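Long-range contacts in cobalamin biosynthesis protein CobN (Mycobacterium tuberculosis, PDB 7C6O), which probably inserts cobalt into the corrin ring during cobalamin biosynthesis, as the large catalytic subunit of an ATP-dependent cobaltochelatase: residues A[136-140]-A[152-156]; A[139-144]-A[167-173]. All blocks are in the same frame, centred on the assembly; numbering follows the deposited sequence.

Contact 1: residues A[136-140]-A[152-156]; sequences QAHIY and LHAFL
Gln136 lays the aliphatic part of its side chain over the ring of Phe155, where segments 136-140 and 152-156 of two successive helices meet. Its CG, anti to the backbone N (chi1 -170°), stands over one ring face near the rim, 4.1 Å from the centroid of the Phe155 ring in a CH-pi contact; Gln136 CB lies 3.6 Å from Phe155 CZ. Ala137, a turn before Tyr140, offers its methyl to one branch of Leu152, CB to CD1 at 3.8 Å. Tyr140 makes the broadest contact of the segment, packing on both Leu152 and Phe155. Leu152 CA sits almost exactly over the centre of its ring, 4.1 Å from the Tyr140 centroid, while Leu152 CD1 reaches Tyr140 CD2 at 3.7 Å. The Tyr140 and Phe155 rings meet obliquely, planes at 45°, Tyr140 CE2 being 3.7 Å from Phe155 CG. The two segments run antiparallel at 171° with axes 10.6 Å apart, forming a helical hairpin joined by a very short turn. Beneath it Ala137 and Leu156 rest on Val111 of the parallel sheet, and the rings of Phe155 and Phe167 meet edge-to-face. The interface between the helices is therefore held by dispersion and CH-pi contacts; its tyrosine sends its hydroxyl out of the hairpin, to Thr168 O, so the polar end of a buried residue is satisfied without disturbing the apolar seam.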
ATOM      1  N   GLN A 136       2.244 -53.952  -5.334  1.00 13.87           N
ATOM      2  CA  GLN A 136       3.545 -53.409  -4.950  1.00 14.52           C
ATOM      3  C   GLN A 136       3.867 -52.147  -5.744  1.00 13.70           C
ATOM      4  O   GLN A 136       4.416 -51.185  -5.193  1.00 13.57           O
ATOM      5  CB  GLN A 136       4.638 -54.463  -5.133  1.00 17.70           C
ATOM      6  CG  GLN A 136       6.001 -54.083  -4.534  1.00 18.29           C
ATOM      7  CD  GLN A 136       6.068 -54.278  -3.023  1.00 20.91           C
ATOM      8  OE1 GLN A 136       5.056 -54.211  -2.328  1.00 23.15           O
ATOM      9  NE2 GLN A 136       7.269 -54.528  -2.512  1.00 19.96           N
ATOM     10  N   ALA A 137       3.533 -52.130  -7.037  1.00 13.21           N
ATOM     11  CA  ALA A 137       3.701 -50.911  -7.824  1.00 10.77           C
ATOM     12  C   ALA A 137       2.896 -49.762  -7.229  1.00 10.72           C
ATOM     13  O   ALA A 137       3.362 -48.616  -7.202  1.00 10.56           O
ATOM     14  CB  ALA A 137       3.288 -51.156  -9.275  1.00 13.85           C
ATOM     15  N   HIS A 138       1.685 -50.051  -6.747  1.00 10.87           N
ATOM     16  CA  HIS A 138       0.877 -49.022  -6.102  1.00 12.28           C
ATOM     17  C   HIS A 138       1.633 -48.379  -4.946  1.00 11.07           C
ATOM     18  O   HIS A 138       1.598 -47.154  -4.775  1.00 12.06           O
ATOM     19  CB  HIS A 138      -0.440 -49.621  -5.609  1.00 13.05           C
ATOM     20  CG  HIS A 138      -1.274 -48.665  -4.817  1.00 12.20           C
ATOM     21  ND1 HIS A 138      -2.230 -47.857  -5.396  1.00 12.49           N
ATOM     22  CD2 HIS A 138      -1.286 -48.375  -3.494  1.00 13.64           C
ATOM     23  CE1 HIS A 138      -2.800 -47.116  -4.462  1.00 13.15           C
ATOM     24  NE2 HIS A 138      -2.244 -47.409  -3.299  1.00 13.64           N
ATOM     25  N   ILE A 139       2.341 -49.187  -4.159  1.00 11.62           N
ATOM     26  CA  ILE A 139       3.064 -48.662  -3.005  1.00 13.84           C
ATOM     27  C   ILE A 139       4.256 -47.822  -3.450  1.00 14.40           C
ATOM     28  O   ILE A 139       4.505 -46.742  -2.900  1.00 13.26           O
ATOM     29  CB  ILE A 139       3.484 -49.818  -2.079  1.00 14.77           C
ATOM     30  CG1 ILE A 139       2.242 -50.540  -1.548  1.00 13.76           C
ATOM     31  CG2 ILE A 139       4.347 -49.304  -0.933  1.00 16.51           C
ATOM     32  CD1 ILE A 139       2.542 -51.771  -0.715  1.00 15.03           C
ATOM     33  N   TYR A 140       5.013 -48.300  -4.446  1.00 11.82           N
ATOM     34  CA  TYR A 140       6.129 -47.523  -4.979  1.00 11.14           C
ATOM     35  C   TYR A 140       5.681 -46.121  -5.371  1.00 12.29           C
ATOM     36  O   TYR A 140       6.339 -45.126  -5.047  1.00 15.11           O
ATOM     37  CB  TYR A 140       6.742 -48.222  -6.197  1.00 13.32           C
ATOM     38  CG  TYR A 140       7.778 -49.286  -5.914  1.00 16.42           C
ATOM     39  CD1 TYR A 140       9.022 -48.958  -5.381  1.00 17.88           C
ATOM     40  CD2 TYR A 140       7.534 -50.615  -6.233  1.00 15.72           C
ATOM     41  CE1 TYR A 140       9.980 -49.934  -5.147  1.00 17.14           C
ATOM     42  CE2 TYR A 140       8.480 -51.595  -6.003  1.00 15.62           C
ATOM     43  CZ  TYR A 140       9.699 -51.252  -5.462  1.00 18.56           C
ATOM     44  OH  TYR A 140      10.634 -52.235  -5.236  1.00 16.06           O
ATOM     45  N   LEU A 152      11.169 -48.925  -8.871  1.00 17.84           N
ATOM     46  CA  LEU A 152       9.968 -49.440  -9.522  1.00 16.00           C
ATOM     47  C   LEU A 152      10.284 -49.998 -10.902  1.00 13.99           C
ATOM     48  O   LEU A 152       9.792 -51.071 -11.275  1.00 12.05           O
ATOM     49  CB  LEU A 152       8.905 -48.344  -9.633  1.00 15.62           C
ATOM     50  CG  LEU A 152       7.659 -48.724 -10.442  1.00 14.74           C
ATOM     51  CD1 LEU A 152       6.852 -49.827  -9.746  1.00 12.29           C
ATOM     52  CD2 LEU A 152       6.795 -47.497 -10.709  1.00 15.62           C
ATOM     53  N   HIS A 153      11.102 -49.281 -11.673  1.00 15.75           N
ATOM     54  CA  HIS A 153      11.474 -49.750 -13.003  1.00 18.09           C
ATOM     55  C   HIS A 153      12.144 -51.117 -12.928  1.00 19.57           C
ATOM     56  O   HIS A 153      11.806 -52.031 -13.689  1.00 17.19           O
ATOM     57  CB  HIS A 153      12.395 -48.731 -13.673  1.00 16.70           C
ATOM     58  CG  HIS A 153      12.647 -49.002 -15.122  1.00 19.20           C
ATOM     59  ND1 HIS A 153      13.390 -50.077 -15.560  1.00 19.58           N
ATOM     60  CD2 HIS A 153      12.263 -48.331 -16.235  1.00 19.19           C
ATOM     61  CE1 HIS A 153      13.447 -50.060 -16.881  1.00 20.81           C
ATOM     62  NE2 HIS A 153      12.772 -49.011 -17.314  1.00 19.83           N
ATOM     63  N   ALA A 154      13.092 -51.275 -12.002  1.00 15.44           N
ATOM     64  CA  ALA A 154      13.791 -52.549 -11.867  1.00 15.26           C
ATOM     65  C   ALA A 154      12.867 -53.632 -11.318  1.00 16.75           C
ATOM     66  O   ALA A 154      12.927 -54.786 -11.758  1.00 14.94           O
ATOM     67  CB  ALA A 154      15.015 -52.378 -10.970  1.00 14.50           C
ATOM     68  N   PHE A 155      12.013 -53.279 -10.355  1.00 16.41           N
ATOM     69  CA  PHE A 155      11.055 -54.242  -9.822  1.00 15.83           C
ATOM     70  C   PHE A 155      10.163 -54.793 -10.927  1.00 14.03           C
ATOM     71  O   PHE A 155       9.939 -56.004 -11.014  1.00 14.95           O
ATOM     72  CB  PHE A 155      10.208 -53.597  -8.724  1.00 13.38           C
ATOM     73  CG  PHE A 155       9.004 -54.411  -8.335  1.00 16.03           C
ATOM     74  CD1 PHE A 155       9.140 -55.528  -7.524  1.00 15.69           C
ATOM     75  CD2 PHE A 155       7.740 -54.070  -8.795  1.00 13.72           C
ATOM     76  CE1 PHE A 155       8.039 -56.287  -7.172  1.00 16.12           C
ATOM     77  CE2 PHE A 155       6.632 -54.822  -8.447  1.00 12.39           C
ATOM     78  CZ  PHE A 155       6.780 -55.934  -7.635  1.00 17.26           C
ATOM     79  N   LEU A 156       9.646 -53.912 -11.785  1.00 11.47           N
ATOM     80  CA  LEU A 156       8.738 -54.364 -12.832  1.00 12.08           C
ATOM     81  C   LEU A 156       9.463 -55.203 -13.875  1.00 14.49           C
ATOM     82  O   LEU A 156       8.942 -56.231 -14.322  1.00 15.01           O
ATOM     83  CB  LEU A 156       8.059 -53.166 -13.488  1.00 13.09           C
ATOM     84  CG  LEU A 156       7.069 -52.444 -12.578  1.00 13.64           C
ATOM     85  CD1 LEU A 156       6.574 -51.189 -13.261  1.00 14.52           C
ATOM     86  CD2 LEU A 156       5.919 -53.375 -12.230  1.00 12.92           C
TER

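Contact 2: residues A[139-144]-A[167-173]; sequences IYLAHG and FTPPVAT
Pro170 points its CG into the face of the Tyr140 ring, making the tight end of a contact between the last turn of helix 131-143 and segment 167-173, the irregular link that follows helix 146-161 and leads to strand 176-178. Pro170 CG stands over the centre of the Tyr140 ring, 3.5 Å from its centroid and only 5° off the ring normal, on the face turned away from Leu152. CD of the same proline follows the ring outward to Tyr140 CZ, and the two side chains cross at about a right angle. At the edge of the ring, near its plane, the Tyr140 OH gives a short hydrogen bond of 2.6 Å to Thr168 O, tilted 30° from the carbonyl plane. The ring face against a proline side chain and the hydroxyl on a carbonyl two residues earlier together limit the rotation of the tyrosine. Ile139, at the more exposed margin, adds CG2 against Pro170 CB at 3.7 Å.

Toward the helix end the packing is looser and wetter. The His143 imidazole has Ala172 CA over one face, 3.9 Å from its centroid, and its ND1 is hydrogen-bonded to a water (2.9 Å) that in turn donates to Thr173 O. Here Thr173 OG1, set between its own backbone N and carbonyl carbon (chi1 36°), donates to His143 O over 3.0 Å, approaching from above the carbonyl plane. Asn148 ND2 ties Gly144 O to Val171 O, stitching both segments to helix 146-161. A proline-aromatic seat and the hydroxyl of a buried tyrosine thus anchor one end of the segment, whereas the other depends on a threonine hydroxyl bonded to a carbonyl of the last helical residue and on a water bridge, which solvent could more readily rearrange.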
ATOM      1  N   ILE A 139       2.341 -49.187  -4.159  1.00 11.62           N
ATOM      2  CA  ILE A 139       3.064 -48.662  -3.005  1.00 13.84           C
ATOM      3  C   ILE A 139       4.256 -47.822  -3.450  1.00 14.40           C
ATOM      4  O   ILE A 139       4.505 -46.742  -2.900  1.00 13.26           O
ATOM      5  CB  ILE A 139       3.484 -49.818  -2.079  1.00 14.77           C
ATOM      6  CG1 ILE A 139       2.242 -50.540  -1.548  1.00 13.76           C
ATOM      7  CG2 ILE A 139       4.347 -49.304  -0.933  1.00 16.51           C
ATOM      8  CD1 ILE A 139       2.542 -51.771  -0.715  1.00 15.03           C
ATOM      9  N   TYR A 140       5.013 -48.300  -4.446  1.00 11.82           N
ATOM     10  CA  TYR A 140       6.129 -47.523  -4.979  1.00 11.14           C
ATOM     11  C   TYR A 140       5.681 -46.121  -5.371  1.00 12.29           C
ATOM     12  O   TYR A 140       6.339 -45.126  -5.047  1.00 15.11           O
ATOM     13  CB  TYR A 140       6.742 -48.222  -6.197  1.00 13.32           C
ATOM     14  CG  TYR A 140       7.778 -49.286  -5.914  1.00 16.42           C
ATOM     15  CD1 TYR A 140       9.022 -48.958  -5.381  1.00 17.88           C
ATOM     16  CD2 TYR A 140       7.534 -50.615  -6.233  1.00 15.72           C
ATOM     17  CE1 TYR A 140       9.980 -49.934  -5.147  1.00 17.14           C
ATOM     18  CE2 TYR A 140       8.480 -51.595  -6.003  1.00 15.62           C
ATOM     19  CZ  TYR A 140       9.699 -51.252  -5.462  1.00 18.56           C
ATOM     20  OH  TYR A 140      10.634 -52.235  -5.236  1.00 16.06           O
ATOM     21  N   LEU A 141       4.552 -46.029  -6.072  1.00 12.78           N
ATOM     22  CA  LEU A 141       4.082 -44.746  -6.579  1.00 13.22           C
ATOM     23  C   LEU A 141       3.384 -43.923  -5.503  1.00 14.60           C
ATOM     24  O   LEU A 141       3.463 -42.690  -5.531  1.00 17.72           O
ATOM     25  CB  LEU A 141       3.154 -44.978  -7.773  1.00 12.86           C
ATOM     26  CG  LEU A 141       3.881 -45.526  -9.007  1.00 14.25           C
ATOM     27  CD1 LEU A 141       2.913 -46.154 -10.000  1.00 14.86           C
ATOM     28  CD2 LEU A 141       4.685 -44.416  -9.670  1.00 17.32           C
ATOM     29  N   ALA A 142       2.705 -44.577  -4.556  1.00 13.39           N
ATOM     30  CA  ALA A 142       2.065 -43.843  -3.467  1.00 15.64           C
ATOM     31  C   ALA A 142       3.099 -43.114  -2.621  1.00 16.33           C
ATOM     32  O   ALA A 142       2.929 -41.935  -2.289  1.00 19.23           O
ATOM     33  CB  ALA A 142       1.232 -44.792  -2.605  1.00 15.35           C
ATOM     34  N   HIS A 143       4.185 -43.802  -2.259  1.00 14.08           N
ATOM     35  CA  HIS A 143       5.274 -43.133  -1.554  1.00 19.29           C
ATOM     36  C   HIS A 143       5.986 -42.141  -2.462  1.00 22.39           C
ATOM     37  O   HIS A 143       6.314 -41.026  -2.038  1.00 22.15           O
ATOM     38  CB  HIS A 143       6.264 -44.159  -1.006  1.00 20.17           C
ATOM     39  CG  HIS A 143       5.742 -44.941   0.157  1.00 25.83           C
ATOM     40  ND1 HIS A 143       5.185 -44.341   1.265  1.00 28.02           N
ATOM     41  CD2 HIS A 143       5.703 -46.275   0.390  1.00 28.05           C
ATOM     42  CE1 HIS A 143       4.818 -45.273   2.128  1.00 29.95           C
ATOM     43  NE2 HIS A 143       5.121 -46.454   1.621  1.00 30.70           N
ATOM     44  N   GLY A 144       6.236 -42.530  -3.711  1.00 19.85           N
ATOM     45  CA  GLY A 144       6.838 -41.637  -4.674  1.00 16.38           C
ATOM     46  C   GLY A 144       8.298 -41.331  -4.378  1.00 17.77           C
ATOM     47  O   GLY A 144       8.971 -41.985  -3.577  1.00 21.18           O
ATOM     48  N   PHE A 167      16.443 -55.115  -7.134  1.00 19.65           N
ATOM     49  CA  PHE A 167      15.659 -53.962  -6.724  1.00 18.65           C
ATOM     50  C   PHE A 167      15.542 -53.932  -5.207  1.00 19.48           C
ATOM     51  O   PHE A 167      15.639 -54.958  -4.530  1.00 24.57           O
ATOM     52  CB  PHE A 167      14.263 -53.975  -7.366  1.00 17.33           C
ATOM     53  CG  PHE A 167      13.485 -55.238  -7.109  1.00 18.91           C
ATOM     54  CD1 PHE A 167      12.747 -55.394  -5.947  1.00 19.97           C
ATOM     55  CD2 PHE A 167      13.492 -56.270  -8.037  1.00 19.18           C
ATOM     56  CE1 PHE A 167      12.034 -56.553  -5.708  1.00 22.32           C
ATOM     57  CE2 PHE A 167      12.780 -57.432  -7.805  1.00 20.61           C
ATOM     58  CZ  PHE A 167      12.049 -57.574  -6.640  1.00 23.66           C
ATOM     59  N   THR A 168      15.321 -52.733  -4.688  1.00 22.81           N
ATOM     60  CA  THR A 168      15.035 -52.334  -3.321  1.00 25.22           C
ATOM     61  C   THR A 168      13.530 -52.203  -3.122  1.00 22.74           C
ATOM     62  O   THR A 168      12.830 -51.704  -4.010  1.00 22.51           O
ATOM     63  CB  THR A 168      15.717 -50.999  -3.004  1.00 28.86           C
ATOM     64  OG1 THR A 168      17.137 -51.151  -3.127  1.00 31.27           O
ATOM     65  CG2 THR A 168      15.385 -50.523  -1.597  1.00 31.76           C
ATOM     66  N   PRO A 169      13.000 -52.667  -1.994  1.00 22.93           N
ATOM     67  CA  PRO A 169      11.571 -52.481  -1.708  1.00 22.89           C
ATOM     68  C   PRO A 169      11.213 -51.006  -1.648  1.00 22.85           C
ATOM     69  O   PRO A 169      12.103 -50.150  -1.535  1.00 23.98           O
ATOM     70  CB  PRO A 169      11.396 -53.153  -0.337  1.00 25.39           C
ATOM     71  CG  PRO A 169      12.517 -54.133  -0.251  1.00 28.71           C
ATOM     72  CD  PRO A 169      13.665 -53.507  -0.982  1.00 24.37           C
ATOM     73  N   PRO A 170       9.924 -50.668  -1.725  1.00 19.58           N
ATOM     74  CA  PRO A 170       9.528 -49.260  -1.602  1.00 17.71           C
ATOM     75  C   PRO A 170       9.978 -48.673  -0.272  1.00 20.67           C
ATOM     76  O   PRO A 170       9.935 -49.335   0.768  1.00 22.88           O
ATOM     77  CB  PRO A 170       7.997 -49.312  -1.702  1.00 15.63           C
ATOM     78  CG  PRO A 170       7.702 -50.595  -2.415  1.00 16.91           C
ATOM     79  CD  PRO A 170       8.772 -51.550  -1.984  1.00 19.42           C
ATOM     80  N   VAL A 171      10.420 -47.420  -0.315  1.00 22.45           N
ATOM     81  CA  VAL A 171      10.867 -46.700   0.871  1.00 25.17           C
ATOM     82  C   VAL A 171       9.900 -45.559   1.143  1.00 25.18           C
ATOM     83  O   VAL A 171       9.487 -44.843   0.223  1.00 23.95           O
ATOM     84  CB  VAL A 171      12.310 -46.177   0.722  1.00 28.30           C
ATOM     85  CG1 VAL A 171      13.290 -47.337   0.669  1.00 30.50           C
ATOM     86  CG2 VAL A 171      12.447 -45.300  -0.517  1.00 29.58           C
ATOM     87  N   ALA A 172       9.526 -45.405   2.408  1.00 28.25           N
ATOM     88  CA  ALA A 172       8.677 -44.291   2.796  1.00 29.94           C
ATOM     89  C   ALA A 172       9.453 -42.983   2.714  1.00 30.21           C
ATOM     90  O   ALA A 172      10.657 -42.927   2.974  1.00 31.11           O
ATOM     91  CB  ALA A 172       8.138 -44.495   4.211  1.00 29.28           C
ATOM     92  N   THR A 173       8.751 -41.925   2.333  1.00 31.91           N
ATOM     93  CA  THR A 173       9.340 -40.602   2.279  1.00 33.79           C
ATOM     94  C   THR A 173       8.774 -39.747   3.399  1.00 33.73           C
ATOM     95  O   THR A 173       7.547 -39.669   3.549  1.00 37.05           O
ATOM     96  CB  THR A 173       9.065 -39.943   0.929  1.00 36.71           C
ATOM     97  OG1 THR A 173       7.756 -40.315   0.478  1.00 37.96           O
ATOM     98  CG2 THR A 173      10.098 -40.391  -0.092  1.00 38.47           C
TER
HETATM   99  O   HOH W   1       5.342 -41.740   2.520  1.00 37.89           O

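How the contacts relate
Both contacts draw on helix 131-143 and have centres about 7 Å apart. Tyr140 belongs to both, its two ring faces shared between them. They also touch directly, Gln136 NE2 to Pro170 CD at 3.4 Å and Phe155 CD1 to Phe167 CE1 at 3.6 Å. Together they bind the helical hairpin to segment 167-173, which runs from helix 146-161 to strand 176-178, the edge strand of the seven-stranded mixed sheet. The pair lies at the periphery: the centre of contact 1 is about 52 Å from the centre of the chain, and the centre of contact 2 about 48 Å from it. The sodium ion at Asp125 and Ser127 is about 13 Å from the Ala137 side chain.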